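Local coordinates for transglutaminase-like enzymes, putative cysteine protease (Cytophaga hutchinsonii, PDB 3ISR) that probably acts as a transglutaminase-like cysteine protease, hydrolysing its substrate with a catalytic thiol, at the interface of chains A and B. Numbering follows the deposited sequence. Chains: chain A/B, Transglutaminase-like enzymes, putative cysteine protease.

Contact 1: the interface of chains A and B. Residues chain A 106, 117-118, 196; chain B 258.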
ATOM      1  N   VAL A 106     -18.344  18.445  17.577  1.00 14.41           N
ATOM      2  CA  VAL A 106     -17.588  17.381  18.251  1.00 14.30           C
ATOM      3  C   VAL A 106     -17.622  17.561  19.773  1.00 14.47           C
ATOM      4  O   VAL A 106     -17.706  16.575  20.500  1.00 14.16           O
ATOM      5  CB  VAL A 106     -16.132  17.288  17.713  1.00 14.55           C
ATOM      6  CG1 VAL A 106     -15.280  16.345  18.563  1.00 14.71           C
ATOM      7  CG2 VAL A 106     -16.134  16.829  16.243  1.00 15.39           C
ATOM      8  N   LEU A 117     -15.952   8.543  14.899  1.00 13.89           N
ATOM      9  CA  LEU A 117     -15.236   9.523  14.098  1.00 14.03           C
ATOM     10  C   LEU A 117     -13.865   9.021  13.651  1.00 14.71           C
ATOM     11  O   LEU A 117     -13.241   9.630  12.769  1.00 15.44           O
ATOM     12  CB  LEU A 117     -15.029  10.818  14.903  1.00 13.28           C
ATOM     13  CG  LEU A 117     -16.310  11.632  15.033  1.00 14.47           C
ATOM     14  CD1 LEU A 117     -16.146  12.665  16.123  1.00 15.80           C
ATOM     15  CD2 LEU A 117     -16.651  12.275  13.680  1.00 14.37           C
ATOM     16  N   PHE A 118     -13.376   7.939  14.257  1.00 14.40           N
ATOM     17  CA  PHE A 118     -11.973   7.532  14.053  1.00 14.37           C
ATOM     18  C   PHE A 118     -11.756   6.455  12.995  1.00 14.29           C
ATOM     19  O   PHE A 118     -12.643   5.636  12.728  1.00 14.89           O
ATOM     20  CB  PHE A 118     -11.330   7.129  15.397  1.00 14.79           C
ATOM     21  CG  PHE A 118     -11.140   8.303  16.328  1.00 16.45           C
ATOM     22  CD1 PHE A 118      -9.980   9.066  16.286  1.00 20.94           C
ATOM     23  CD2 PHE A 118     -12.149   8.672  17.205  1.00 18.86           C
ATOM     24  CE1 PHE A 118      -9.822  10.174  17.136  1.00 21.45           C
ATOM     25  CE2 PHE A 118     -12.007   9.765  18.046  1.00 20.92           C
ATOM     26  CZ  PHE A 118     -10.850  10.520  18.010  1.00 21.24           C
ATOM     27  N   SER A 196     -15.578  14.281   9.026  1.00 16.92           N
ATOM     28  CA  SER A 196     -15.983  14.479  10.415  1.00 17.87           C
ATOM     29  C   SER A 196     -17.461  14.195  10.684  1.00 17.43           C
ATOM     30  O   SER A 196     -18.094  14.890  11.485  1.00 16.72           O
ATOM     31  CB  SER A 196     -15.603  15.879  10.918  1.00 18.24           C
ATOM     32  OG  SER A 196     -14.201  16.041  10.875  1.00 21.04           O
TER
ATOM     33  N   PHE B 258      -9.526  18.366  15.483  1.00 15.55           N
ATOM     34  CA  PHE B 258     -10.605  18.592  14.513  1.00 15.94           C
ATOM     35  C   PHE B 258     -10.615  20.042  14.079  1.00 16.16           C
ATOM     36  O   PHE B 258     -11.285  20.872  14.685  1.00 15.88           O
ATOM     37  CB  PHE B 258     -11.957  18.216  15.124  1.00 15.89           C
ATOM     38  CG  PHE B 258     -12.077  16.755  15.430  1.00 15.26           C
ATOM     39  CD1 PHE B 258     -11.616  16.252  16.638  1.00 15.11           C
ATOM     40  CD2 PHE B 258     -12.633  15.872  14.497  1.00 15.26           C
ATOM     41  CE1 PHE B 258     -11.699  14.886  16.932  1.00 14.37           C
ATOM     42  CE2 PHE B 258     -12.728  14.512  14.785  1.00 14.55           C
ATOM     43  CZ  PHE B 258     -12.264  14.019  16.007  1.00 14.83           C
TER
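B:Phe258 reaches over from chain B and lays its ring against A:Val106 and A:Leu117, with A:Ser196 beside it, a small aromatic plug between two copies of a transglutaminase-like fold. The residue ends strand 255-258. Its chi1 of -65° sets CG beside the backbone N and opposite the carbonyl carbon, which aims the ring into chain A.

From CB of B:Phe258, the nearest atom across the boundary is the methyl CG2 of A:Val106, 4.5 Å away, too far for more than a loose contact. One bond further, CG of B:Phe258 comes within 4.1 Å of CG2 of A:Val106. CG2 of A:Val106 stands above one face of the ring, displaced toward the rim, 4.0 Å from CD2 of B:Phe258. The other branch of the valine, CG1, hangs over the CD1 and CE1 side of the same face, so the forked side chain straddles the near half of the ring. The two side chains meet at about a right angle.

At CD2 the environment changes. The hydroxyl oxygen OG of A:Ser196 approaches at the ring's edge and in its plane, 4.0 Å from CD2 of B:Phe258, and makes no face contact. A:Ser196 follows helix 181-194, whose start probably carries the catalytic cysteine of the family.

Toward the tip, CD1 of A:Leu117 meets the CE2-CZ rim of B:Phe258 from the valine side, set outside the ring, 4.1 Å from CE2; the two side chains cross obliquely. The leucine closes 3-10 helix 114-117; chi1 -74° and chi2 165° bring this branch, rather than CD2, to the rim of the ring.

Beyond CZ comes A:Phe118, the next residue along. Its own CZ is 4.3 Å from CZ of B:Phe258, and the two ring planes stand nearly perpendicular. The CZ corner of B:Phe258 comes to the rim of A:Phe118 from above that ring's plane, a loose contact without stacking.

Contact 2: the interface of chains A and B. Residues chain A 106-107, 114; chain B 29, 31, 71-73, 258.
A:Val107 packs its CG1 methyl against CG2 of B:Thr29, 3.7 Å away, while its own carbonyl O points another way, to B:Arg71. The patch sets the A:Val106-A:Val107 loop of one transglutaminase-like chain against strands 28-32 and 69-74 of the other. A:Val107 and A:Val106 bury the most surface here, followed by B:Thr29.

In A:Val107, chi1 of -66° sends CG1 away from the carbonyl carbon and toward chain B, where it also lies near CB of B:Lys73. The backbone of the same residue gives a nearly straight hydrogen bond to a water, 3.0 Å from N of A:Val107 to the water oxygen and 169° at the hydrogen. That water lies 2.7 Å from OG1 of B:Thr29, so the threonine works with both branches: hydroxyl to the bridge, methyl to the valines.

The carbonyl O of A:Val107 sits over the centre of the B:Arg71 guanidinium, 3.3 Å from CZ, facing the flat of the group. This would probably be a favourable electrostatic contact if the arginine is charged. The side chain is extended from CG to NE and runs past the loop, bringing CD of B:Arg71 within 3.9 Å of CA of A:Val107. Although NH2 of B:Arg71 comes to 2.8 Å from the carbonyl O of A:Val106, the N-H is not aimed at that oxygen, and the pair is no hydrogen bond.

A:Val106 CG1, which also lies over the ring of B:Phe258, touches CG2 of B:Thr29 at 3.8 Å and also meets CD1 of B:Ile31. The isoleucine side chain crosses that of A:Val106 at about a right angle. CD1 of B:Ile31 then meets CG2 of A:Ile114 tip to tip, 4.0 Å apart, bringing the start of 3-10 helix 114-117 into the apolar strip.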
ATOM      1  N   VAL A 106     -18.344  18.445  17.577  1.00 14.41           N
ATOM      2  CA  VAL A 106     -17.588  17.381  18.251  1.00 14.30           C
ATOM      3  C   VAL A 106     -17.622  17.561  19.773  1.00 14.47           C
ATOM      4  O   VAL A 106     -17.706  16.575  20.500  1.00 14.16           O
ATOM      5  CB  VAL A 106     -16.132  17.288  17.713  1.00 14.55           C
ATOM      6  CG1 VAL A 106     -15.280  16.345  18.563  1.00 14.71           C
ATOM      7  CG2 VAL A 106     -16.134  16.829  16.243  1.00 15.39           C
ATOM      8  N   VAL A 107     -17.591  18.818  20.253  1.00 14.36           N
ATOM      9  CA  VAL A 107     -17.737  19.087  21.698  1.00 14.76           C
ATOM     10  C   VAL A 107     -19.100  18.667  22.280  1.00 15.57           C
ATOM     11  O   VAL A 107     -19.204  18.391  23.479  1.00 16.13           O
ATOM     12  CB  VAL A 107     -17.447  20.590  22.094  1.00 14.76           C
ATOM     13  CG1 VAL A 107     -15.995  20.940  21.865  1.00 12.91           C
ATOM     14  CG2 VAL A 107     -18.365  21.566  21.347  1.00 14.59           C
ATOM     15  N   ILE A 114     -18.339   9.358  19.775  1.00 14.25           N
ATOM     16  CA  ILE A 114     -16.988   9.803  19.387  1.00 14.85           C
ATOM     17  C   ILE A 114     -16.108   8.734  18.710  1.00 14.38           C
ATOM     18  O   ILE A 114     -15.415   9.039  17.729  1.00 14.73           O
ATOM     19  CB  ILE A 114     -16.238  10.399  20.625  1.00 14.10           C
ATOM     20  CG1 ILE A 114     -16.949  11.652  21.142  1.00 16.66           C
ATOM     21  CG2 ILE A 114     -14.768  10.635  20.309  1.00 14.71           C
ATOM     22  CD1 ILE A 114     -16.901  12.842  20.160  1.00 18.07           C
TER
ATOM     23  N   THR B  29     -11.504  21.917  17.418  1.00 18.23           N
ATOM     24  CA  THR B  29     -11.817  21.142  18.616  1.00 17.94           C
ATOM     25  C   THR B  29     -10.702  20.136  18.885  1.00 17.72           C
ATOM     26  O   THR B  29     -10.205  19.489  17.954  1.00 17.79           O
ATOM     27  CB  THR B  29     -13.183  20.426  18.478  1.00 18.55           C
ATOM     28  OG1 THR B  29     -14.211  21.413  18.444  1.00 18.70           O
ATOM     29  CG2 THR B  29     -13.452  19.481  19.663  1.00 17.90           C
ATOM     30  N   ILE B  31      -9.419  16.840  21.342  1.00 16.48           N
ATOM     31  CA  ILE B  31      -9.694  15.823  22.336  1.00 16.26           C
ATOM     32  C   ILE B  31      -8.339  15.322  22.757  1.00 16.78           C
ATOM     33  O   ILE B  31      -7.593  14.757  21.939  1.00 17.30           O
ATOM     34  CB  ILE B  31     -10.503  14.637  21.788  1.00 16.29           C
ATOM     35  CG1 ILE B  31     -11.807  15.126  21.154  1.00 15.97           C
ATOM     36  CG2 ILE B  31     -10.797  13.629  22.931  1.00 15.07           C
ATOM     37  CD1 ILE B  31     -12.628  13.991  20.507  1.00 15.60           C
ATOM     38  N   ARG B  71     -11.909  17.484  26.389  1.00 15.98           N
ATOM     39  CA  ARG B  71     -12.099  18.210  25.148  1.00 16.10           C
ATOM     40  C   ARG B  71     -12.426  19.676  25.356  1.00 16.16           C
ATOM     41  O   ARG B  71     -13.070  20.053  26.343  1.00 15.70           O
ATOM     42  CB  ARG B  71     -13.153  17.542  24.263  1.00 15.70           C
ATOM     43  CG  ARG B  71     -14.471  17.321  24.938  1.00 16.66           C
ATOM     44  CD  ARG B  71     -15.516  16.753  23.961  1.00 16.00           C
ATOM     45  NE  ARG B  71     -16.665  16.276  24.715  1.00 18.02           N
ATOM     46  CZ  ARG B  71     -17.654  15.548  24.208  1.00 19.72           C
ATOM     47  NH1 ARG B  71     -18.650  15.165  24.991  1.00 18.91           N
ATOM     48  NH2 ARG B  71     -17.649  15.212  22.918  1.00 18.61           N
ATOM     49  N   LEU B  72     -11.971  20.480  24.403  1.00 16.76           N
ATOM     50  CA  LEU B  72     -12.172  21.919  24.405  1.00 17.10           C
ATOM     51  C   LEU B  72     -12.175  22.398  22.973  1.00 17.46           C
ATOM     52  O   LEU B  72     -11.680  21.697  22.079  1.00 17.43           O
ATOM     53  CB  LEU B  72     -11.043  22.623  25.179  1.00 17.32           C
ATOM     54  CG  LEU B  72      -9.584  22.470  24.738  1.00 17.77           C
ATOM     55  CD1 LEU B  72      -9.265  23.322  23.513  1.00 16.10           C
ATOM     56  CD2 LEU B  72      -8.684  22.900  25.909  1.00 19.02           C
ATOM     57  N   LYS B  73     -12.734  23.583  22.747  1.00 17.22           N
ATOM     58  CA  LYS B  73     -12.658  24.203  21.433  1.00 18.10           C
ATOM     59  C   LYS B  73     -11.873  25.513  21.522  1.00 18.03           C
ATOM     60  O   LYS B  73     -11.899  26.189  22.552  1.00 17.31           O
ATOM     61  CB  LYS B  73     -14.053  24.393  20.813  1.00 18.42           C
ATOM     62  CG  LYS B  73     -15.030  25.249  21.618  1.00 20.17           C
ATOM     63  CD  LYS B  73     -16.423  25.276  20.975  1.00 22.39           C
ATOM     64  CE  LYS B  73     -17.124  26.603  21.293  1.00 25.56           C
ATOM     65  NZ  LYS B  73     -18.612  26.559  21.125  1.00 26.82           N
ATOM     66  N   PHE B 258      -9.526  18.366  15.483  1.00 15.55           N
ATOM     67  CA  PHE B 258     -10.605  18.592  14.513  1.00 15.94           C
ATOM     68  C   PHE B 258     -10.615  20.042  14.079  1.00 16.16           C
ATOM     69  O   PHE B 258     -11.285  20.872  14.685  1.00 15.88           O
ATOM     70  CB  PHE B 258     -11.957  18.216  15.124  1.00 15.89           C
ATOM     71  CG  PHE B 258     -12.077  16.755  15.430  1.00 15.26           C
ATOM     72  CD1 PHE B 258     -11.616  16.252  16.638  1.00 15.11           C
ATOM     73  CD2 PHE B 258     -12.633  15.872  14.497  1.00 15.26           C
ATOM     74  CE1 PHE B 258     -11.699  14.886  16.932  1.00 14.37           C
ATOM     75  CE2 PHE B 258     -12.728  14.512  14.785  1.00 14.55           C
ATOM     76  CZ  PHE B 258     -12.264  14.019  16.007  1.00 14.83           C
TER
HETATM   77  O   HOH W   1     -16.851  21.095  18.433  1.00 12.21           O

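Contact 1 and contact 2 are neighbouring parts of one surface, their C-alpha centres about 8 Å apart, and both contain A:Val106 and B:Phe258. The valine joins them: both methyls meet the ring, and CG1 also meets residues of strand 28-32. The 3-10 helix 114-117 also serves both, through its last residue in contact 1 and its first in contact 2. Since the A-B interface is two-fold symmetric, each patch recurs with the chains exchanged. The deposited assembly holds four copies, and this pairing may or may not be the biological one.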